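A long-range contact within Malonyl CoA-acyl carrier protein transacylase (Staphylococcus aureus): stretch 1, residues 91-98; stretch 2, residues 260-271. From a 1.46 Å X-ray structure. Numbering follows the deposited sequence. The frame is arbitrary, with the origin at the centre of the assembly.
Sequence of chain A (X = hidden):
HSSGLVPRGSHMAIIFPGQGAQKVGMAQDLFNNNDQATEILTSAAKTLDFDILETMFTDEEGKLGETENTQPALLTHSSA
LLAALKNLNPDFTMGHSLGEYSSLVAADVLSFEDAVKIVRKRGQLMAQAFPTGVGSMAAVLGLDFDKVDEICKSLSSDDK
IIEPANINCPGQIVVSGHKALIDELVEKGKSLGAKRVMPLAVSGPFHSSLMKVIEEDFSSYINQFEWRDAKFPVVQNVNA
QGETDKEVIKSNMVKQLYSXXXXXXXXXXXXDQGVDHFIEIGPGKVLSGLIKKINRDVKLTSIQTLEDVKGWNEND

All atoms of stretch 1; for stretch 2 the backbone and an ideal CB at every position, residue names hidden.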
ATOM      1  N   ASP A  91      -7.829 -16.689   0.647  1.00 16.17           N
ATOM      2  CA  ASP A  91      -7.517 -17.190   1.980  1.00 16.14           C
ATOM      3  C   ASP A  91      -6.931 -16.097   2.899  1.00 15.07           C
ATOM      4  O   ASP A  91      -7.160 -16.096   4.127  1.00 15.82           O
ATOM      5  CB  ASP A  91      -6.571 -18.332   1.821  1.00 15.53           C
ATOM      6  CG  ASP A  91      -7.165 -19.454   0.954  1.00 18.70           C
ATOM      7  OD1 ASP A  91      -8.198 -20.017   1.464  1.00 23.92           O
ATOM      8  OD2 ASP A  91      -6.579 -19.792  -0.083  1.00 17.74           O
ATOM      9  N   PHE A  92      -6.288 -15.072   2.268  1.00 14.26           N
ATOM     10  CA  PHE A  92      -5.660 -13.994   3.050  1.00 12.41           C
ATOM     11  C   PHE A  92      -5.583 -12.786   2.101  1.00 11.68           C
ATOM     12  O   PHE A  92      -5.814 -12.861   0.884  1.00 12.54           O
ATOM     13  CB  PHE A  92      -4.170 -14.322   3.337  1.00 15.61           C
ATOM     14  CG  PHE A  92      -3.961 -15.604   4.189  1.00 14.43           C
ATOM     15  CD1 PHE A  92      -3.705 -16.776   3.496  1.00 17.49           C
ATOM     16  CD2 PHE A  92      -4.052 -15.571   5.571  1.00 20.32           C
ATOM     17  CE1 PHE A  92      -3.538 -18.006   4.211  1.00 19.73           C
ATOM     18  CE2 PHE A  92      -3.851 -16.775   6.297  1.00 22.00           C
ATOM     19  CZ  PHE A  92      -3.598 -17.958   5.570  1.00 19.66           C
ATOM     20  N   THR A  93      -5.195 -11.661   2.713  1.00 11.78           N
ATOM     21  CA  THR A  93      -4.965 -10.450   1.893  1.00 10.65           C
ATOM     22  C   THR A  93      -3.902  -9.623   2.582  1.00 10.91           C
ATOM     23  O   THR A  93      -3.647  -9.719   3.799  1.00 12.66           O
ATOM     24  CB  THR A  93      -6.292  -9.664   1.769  1.00 10.32           C
ATOM     25  OG1 THR A  93      -6.078  -8.524   0.916  1.00 11.24           O
ATOM     26  CG2 THR A  93      -6.830  -9.175   3.064  1.00 12.26           C
ATOM     27  N   MET A  94      -3.288  -8.753   1.766  1.00 10.83           N
ATOM     28  CA  MET A  94      -2.381  -7.688   2.280  1.00 10.62           C
ATOM     29  C   MET A  94      -2.311  -6.604   1.245  1.00 10.16           C
ATOM     30  O   MET A  94      -2.687  -6.800   0.098  1.00  9.82           O
ATOM     31  CB  MET A  94      -0.935  -8.203   2.582  1.00 11.54           C
ATOM     32  CG  MET A  94      -0.186  -8.671   1.366  1.00 10.59           C
ATOM     33  SD  MET A  94       1.540  -8.969   1.656  1.00 13.02           S
ATOM     34  CE  MET A  94       1.882  -9.769   0.111  1.00 14.18           C
ATOM     35  N   GLY A  95      -1.909  -5.426   1.679  1.00  9.49           N
ATOM     36  CA  GLY A  95      -1.752  -4.296   0.683  1.00 10.91           C
ATOM     37  C   GLY A  95      -0.658  -3.374   1.170  1.00 10.71           C
ATOM     38  O   GLY A  95      -0.376  -3.285   2.387  1.00 11.69           O
ATOM     39  N   HIS A  96      -0.069  -2.637   0.225  1.00  9.09           N
ATOM     40  CA  HIS A  96       1.131  -1.833   0.573  1.00  8.78           C
ATOM     41  C   HIS A  96       0.743  -0.434   1.002  1.00  9.69           C
ATOM     42  O   HIS A  96       0.282   0.351   0.155  1.00  8.64           O
ATOM     43  CB  HIS A  96       2.062  -1.809  -0.629  1.00  9.17           C
ATOM     44  CG  HIS A  96       3.459  -1.377  -0.294  1.00  9.34           C
ATOM     45  ND1 HIS A  96       3.771  -0.030  -0.098  1.00 12.36           N
ATOM     46  CD2 HIS A  96       4.626  -2.059  -0.296  1.00 10.54           C
ATOM     47  CE1 HIS A  96       5.075   0.071   0.164  1.00 11.39           C
ATOM     48  NE2 HIS A  96       5.627  -1.139   0.006  1.00  9.08           N
ATOM     49  N   SER A  97       0.848  -0.170   2.316  1.00  9.42           N
ATOM     50  CA  SER A  97       0.600   1.159   2.888  1.00  9.32           C
ATOM     51  C   SER A  97      -0.874   1.538   2.655  1.00  7.74           C
ATOM     52  O   SER A  97      -1.759   0.993   3.331  1.00  9.10           O
ATOM     53  CB  SER A  97       1.586   2.196   2.413  1.00  8.88           C
ATOM     54  OG  SER A  97       1.346   3.423   3.094  1.00  9.46           O
ATOM     55  N   LEU A  98      -1.197   2.426   1.705  1.00  8.19           N
ATOM     56  CA  LEU A  98      -2.605   2.661   1.360  1.00  8.28           C
ATOM     57  C   LEU A  98      -3.308   1.306   1.045  1.00  8.17           C
ATOM     58  O   LEU A  98      -4.500   1.115   1.358  1.00  8.71           O
ATOM     59  CB  LEU A  98      -2.612   3.630   0.154  1.00  8.11           C
ATOM     60  CG  LEU A  98      -4.017   3.963  -0.418  1.00  9.81           C
ATOM     61  CD1 LEU A  98      -4.594   2.840  -1.363  1.00  9.22           C
ATOM     62  CD2 LEU A  98      -5.017   4.404   0.670  1.00  9.13           C
ATOM     63  N   UNK A 260       7.653   1.129   9.712  1.00 11.84           N
ATOM     64  CA  UNK A 260       8.056   0.644   8.379  1.00 11.19           C
ATOM     65  C   UNK A 260       7.015  -0.360   7.837  1.00  9.56           C
ATOM     66  O   UNK A 260       6.384  -1.102   8.619  1.00 12.30           O
ATOM     67  CB  UNK A 260       9.439  -0.008   8.443  1.00 11.19           C
ATOM     68  N   UNK A 261       6.842  -0.362   6.509  1.00 10.18           N
ATOM     69  CA  UNK A 261       6.004  -1.357   5.813  1.00  9.39           C
ATOM     70  C   UNK A 261       6.785  -2.600   5.633  1.00  9.28           C
ATOM     71  O   UNK A 261       7.776  -2.617   4.887  1.00 10.43           O
ATOM     72  CB  UNK A 261       5.507  -0.847   4.459  1.00  9.39           C
ATOM     73  N   UNK A 262       6.379  -3.644   6.355  1.00  9.79           N
ATOM     74  CA  UNK A 262       7.107  -4.922   6.310  1.00 10.45           C
ATOM     75  C   UNK A 262       6.694  -5.780   5.153  1.00 11.89           C
ATOM     76  O   UNK A 262       6.114  -6.866   5.340  1.00 11.42           O
ATOM     77  CB  UNK A 262       6.900  -5.703   7.610  1.00 10.45           C
ATOM     78  N   UNK A 263       6.906  -5.328   3.911  1.00 10.25           N
ATOM     79  CA  UNK A 263       6.386  -6.118   2.787  1.00  9.67           C
ATOM     80  C   UNK A 263       7.090  -7.433   2.575  1.00 11.11           C
ATOM     81  O   UNK A 263       6.389  -8.421   2.283  1.00 11.92           O
ATOM     82  CB  UNK A 263       6.477  -5.302   1.496  1.00  9.67           C
ATOM     83  N   UNK A 264       8.414  -7.458   2.732  1.00 11.62           N
ATOM     84  CA  UNK A 264       9.128  -8.754   2.575  1.00 12.55           C
ATOM     85  C   UNK A 264       8.600  -9.737   3.645  1.00 11.70           C
ATOM     86  O   UNK A 264       8.223 -10.867   3.270  1.00 12.38           O
ATOM     87  CB  UNK A 264      10.641  -8.571   2.708  1.00 12.55           C
ATOM     88  N   UNK A 265       8.537  -9.332   4.931  1.00 11.79           N
ATOM     89  CA  UNK A 265       8.199 -10.338   5.952  1.00 13.44           C
ATOM     90  C   UNK A 265       6.760 -10.766   5.796  1.00 14.20           C
ATOM     91  O   UNK A 265       6.416 -11.912   6.130  1.00 13.85           O
ATOM     92  CB  UNK A 265       8.437  -9.796   7.363  1.00 13.44           C
ATOM     93  N   UNK A 266       5.887  -9.844   5.359  1.00 13.03           N
ATOM     94  CA  UNK A 266       4.464 -10.199   5.139  1.00 12.29           C
ATOM     95  C   UNK A 266       4.352 -11.191   3.976  1.00 12.76           C
ATOM     96  O   UNK A 266       3.506 -12.154   4.084  1.00 11.76           O
ATOM     97  CB  UNK A 266       3.627  -8.951   4.852  1.00 12.29           C
ATOM     98  N   UNK A 267       5.079 -10.994   2.864  1.00 11.74           N
ATOM     99  CA  UNK A 267       5.082 -11.927   1.777  1.00 11.73           C
ATOM    100  C   UNK A 267       5.568 -13.306   2.269  1.00 13.88           C
ATOM    101  O   UNK A 267       4.921 -14.365   1.945  1.00 14.23           O
ATOM    102  CB  UNK A 267       5.958 -11.405   0.637  1.00 11.73           C
ATOM    103  N   UNK A 268       6.644 -13.289   3.035  1.00 13.21           N
ATOM    104  CA  UNK A 268       7.250 -14.566   3.534  1.00 14.14           C
ATOM    105  C   UNK A 268       6.271 -15.274   4.472  1.00 13.74           C
ATOM    106  O   UNK A 268       6.114 -16.526   4.386  1.00 14.69           O
ATOM    107  CB  UNK A 268       8.569 -14.302   4.263  1.00 14.14           C
ATOM    108  N   UNK A 269       5.532 -14.540   5.288  1.00 13.48           N
ATOM    109  CA  UNK A 269       4.608 -15.144   6.259  1.00 11.90           C
ATOM    110  C   UNK A 269       3.517 -15.816   5.477  1.00 13.74           C
ATOM    111  O   UNK A 269       3.094 -16.933   5.811  1.00 14.01           O
ATOM    112  CB  UNK A 269       4.032 -14.112   7.231  1.00 11.90           C
ATOM    113  N   UNK A 270       3.087 -15.211   4.368  1.00 14.60           N
ATOM    114  CA  UNK A 270       2.001 -15.769   3.642  1.00 14.15           C
ATOM    115  C   UNK A 270       2.450 -16.993   2.939  1.00 14.03           C
ATOM    116  O   UNK A 270       1.709 -18.024   2.960  1.00 15.66           O
ATOM    117  CB  UNK A 270       1.412 -14.757   2.658  1.00 14.15           C
ATOM    118  N   UNK A 271       3.654 -16.979   2.396  1.00 12.82           N
ATOM    119  CA  UNK A 271       4.182 -18.190   1.702  1.00 14.41           C
ATOM    120  C   UNK A 271       4.377 -19.332   2.751  1.00 15.87           C
ATOM    121  O   UNK A 271       4.009 -20.504   2.450  1.00 15.79           O
ATOM    122  CB  UNK A 271       5.502 -17.877   0.995  1.00 14.41           C
TER

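Strand 92-95 and the helix beginning at 263 run nearly antiparallel, at 169°, so successive helical turns meet F92, M94 and H96 in reverse order.

Position 260 lies in a loop with its ideal CB beyond reach of stretch 1. Phi of -65° and psi of 147° would admit most residues, proline included; it is P260.

At position 261 CA-to-CB points toward stretch 1, and the ideal CB of 261 lies 4.4 Å from H96 CE1. A compact aliphatic group, valine, isoleucine or perhaps leucine, could cover the imidazole. V261 does so: V261 CG1 sits over one face of the H96 ring, 3.9 Å from its centroid, a CH-pi contact, while V261 CG2 comes 4.2 Å from S97 CB.

Position 262 points away, just before the helix, and stretch 1 asks nothing of it; polar residues would do. Q262 occupies this N-cap position.

At position 263 CA-to-CB points toward stretch 1, and the ideal CB of 263 lies 4.1 Å from H96 CD2, with the methionine end of M94 also nearby. A large apolar or aromatic side chain could bridge the two. F263 does: F263 CD2 lies 3.9 Å from H96 CD2 at the edge of the imidazole, and F263 CE2 is 3.7 Å from M94 CE. M94 SD is 4.7 Å from the centroid of the F263 ring, an oblique sulfur-aromatic approach.

Positions 264 and 265 are out of reach and leave the choice open; they are I264 and N265.

At 266 the ideal CB is already 3.8 Å from M94 SD, so a small residue such as alanine, serine or glycine fits readily. S266 packs its CB against that sulfur, and S266 OG donates to Q262 O at 2.8 Å, tying the hydroxyl back to the N-cap residue.

Position 267 points sideways, its ideal CB 4.4 Å from M94 CE; alanine, serine, threonine or valine would suit. T267 brings OG1 to 3.5 Å from M94 CE, and T267 OG1 donates to F263 O at 3.0 Å.

Position 268 is out of reach, and a polar residue is acceptable: E268.

Position 269 points sideways, so only a long side chain could return to the ring of F92. W269 manages it, directing the edge of its six-membered ring toward the F92 face, offset, with planes at 88°; W269 CZ3 lies 4.0 Å from F92 CE2.

Position 270 points toward the gap between F92 and M94, calling for leucine, isoleucine or methionine. L270 reaches both: L270 CD2 lies 3.4 Å from F92 CB, L270 CD1 3.8 Å from M94 SD.

Position 271 is out of reach, so many helix-compatible residues would do; it is I271.

Stretch 2, residues 260-271: PVQFINSTEWLI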
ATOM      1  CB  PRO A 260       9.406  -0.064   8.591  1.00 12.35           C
ATOM      2  CG  PRO A 260       9.698   0.119  10.047  1.00 15.54           C
ATOM      3  CD  PRO A 260       8.630   0.813  10.772  1.00 12.85           C
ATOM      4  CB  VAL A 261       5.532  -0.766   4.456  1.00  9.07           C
ATOM      5  CG1 VAL A 261       4.746  -1.835   3.676  1.00 10.80           C
ATOM      6  CG2 VAL A 261       4.603   0.455   4.689  1.00 11.05           C
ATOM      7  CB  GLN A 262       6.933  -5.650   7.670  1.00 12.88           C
ATOM      8  CG  GLN A 262       7.406  -4.787   8.852  1.00 13.15           C
ATOM      9  CD  GLN A 262       8.918  -4.722   8.951  1.00 11.09           C
ATOM     10  OE1 GLN A 262       9.676  -5.335   8.204  1.00 13.43           O
ATOM     11  NE2 GLN A 262       9.382  -3.852   9.868  1.00 15.60           N
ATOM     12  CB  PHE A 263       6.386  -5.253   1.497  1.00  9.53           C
ATOM     13  CG  PHE A 263       5.588  -5.914   0.372  1.00  8.96           C
ATOM     14  CD1 PHE A 263       6.272  -6.601  -0.611  1.00 10.20           C
ATOM     15  CD2 PHE A 263       4.215  -5.857   0.398  1.00  9.61           C
ATOM     16  CE1 PHE A 263       5.551  -7.286  -1.633  1.00 10.69           C
ATOM     17  CE2 PHE A 263       3.433  -6.469  -0.643  1.00 11.12           C
ATOM     18  CZ  PHE A 263       4.121  -7.195  -1.666  1.00 10.57           C
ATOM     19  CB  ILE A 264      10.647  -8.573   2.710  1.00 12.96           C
ATOM     20  CG1 ILE A 264      11.141  -7.749   1.500  1.00 13.68           C
ATOM     21  CG2 ILE A 264      11.384  -9.929   2.689  1.00 15.90           C
ATOM     22  CD1 ILE A 264      12.631  -7.383   1.700  1.00 12.95           C
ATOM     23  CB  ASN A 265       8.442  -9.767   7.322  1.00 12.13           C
ATOM     24  CG  ASN A 265       9.906  -9.651   7.686  1.00 16.74           C
ATOM     25  OD1 ASN A 265      10.224  -8.915   8.630  1.00 20.19           O
ATOM     26  ND2 ASN A 265      10.763 -10.283   6.960  1.00 16.06           N
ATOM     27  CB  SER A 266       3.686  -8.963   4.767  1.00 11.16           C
ATOM     28  OG  SER A 266       3.651  -8.016   5.818  1.00 11.20           O
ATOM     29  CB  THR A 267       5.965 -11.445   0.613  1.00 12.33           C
ATOM     30  OG1 THR A 267       5.405 -10.203   0.132  1.00 11.09           O
ATOM     31  CG2 THR A 267       5.914 -12.428  -0.570  1.00 14.23           C
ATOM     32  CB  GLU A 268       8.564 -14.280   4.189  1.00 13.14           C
ATOM     33  CG  GLU A 268       9.581 -13.890   3.078  1.00 17.70           C
ATOM     34  CD  GLU A 268      10.983 -13.646   3.594  1.00 22.82           C
ATOM     35  OE1 GLU A 268      11.085 -13.282   4.782  1.00 26.43           O
ATOM     36  OE2 GLU A 268      11.900 -13.737   2.705  1.00 26.78           O
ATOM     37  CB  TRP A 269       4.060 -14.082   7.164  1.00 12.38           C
ATOM     38  CG  TRP A 269       3.197 -14.649   8.271  1.00 13.49           C
ATOM     39  CD1 TRP A 269       3.622 -15.000   9.556  1.00 15.40           C
ATOM     40  CD2 TRP A 269       1.773 -14.843   8.254  1.00 14.35           C
ATOM     41  NE1 TRP A 269       2.537 -15.396  10.324  1.00 15.88           N
ATOM     42  CE2 TRP A 269       1.393 -15.335   9.552  1.00 12.96           C
ATOM     43  CE3 TRP A 269       0.771 -14.705   7.238  1.00 14.37           C
ATOM     44  CZ2 TRP A 269       0.047 -15.644   9.863  1.00 15.35           C
ATOM     45  CZ3 TRP A 269      -0.555 -14.983   7.552  1.00 13.68           C
ATOM     46  CH2 TRP A 269      -0.895 -15.458   8.859  1.00 15.97           C
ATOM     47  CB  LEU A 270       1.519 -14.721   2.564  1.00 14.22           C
ATOM     48  CG  LEU A 270       0.578 -13.755   3.256  1.00 11.93           C
ATOM     49  CD1 LEU A 270       0.302 -12.544   2.278  1.00 14.44           C
ATOM     50  CD2 LEU A 270      -0.755 -14.359   3.652  1.00 12.95           C
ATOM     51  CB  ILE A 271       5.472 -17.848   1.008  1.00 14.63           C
ATOM     52  CG1 ILE A 271       5.160 -16.824  -0.133  1.00 15.63           C
ATOM     53  CG2 ILE A 271       6.128 -19.134   0.428  1.00 16.45           C
ATOM     54  CD1 ILE A 271       6.408 -16.302  -0.824  1.00 14.00           C
TER
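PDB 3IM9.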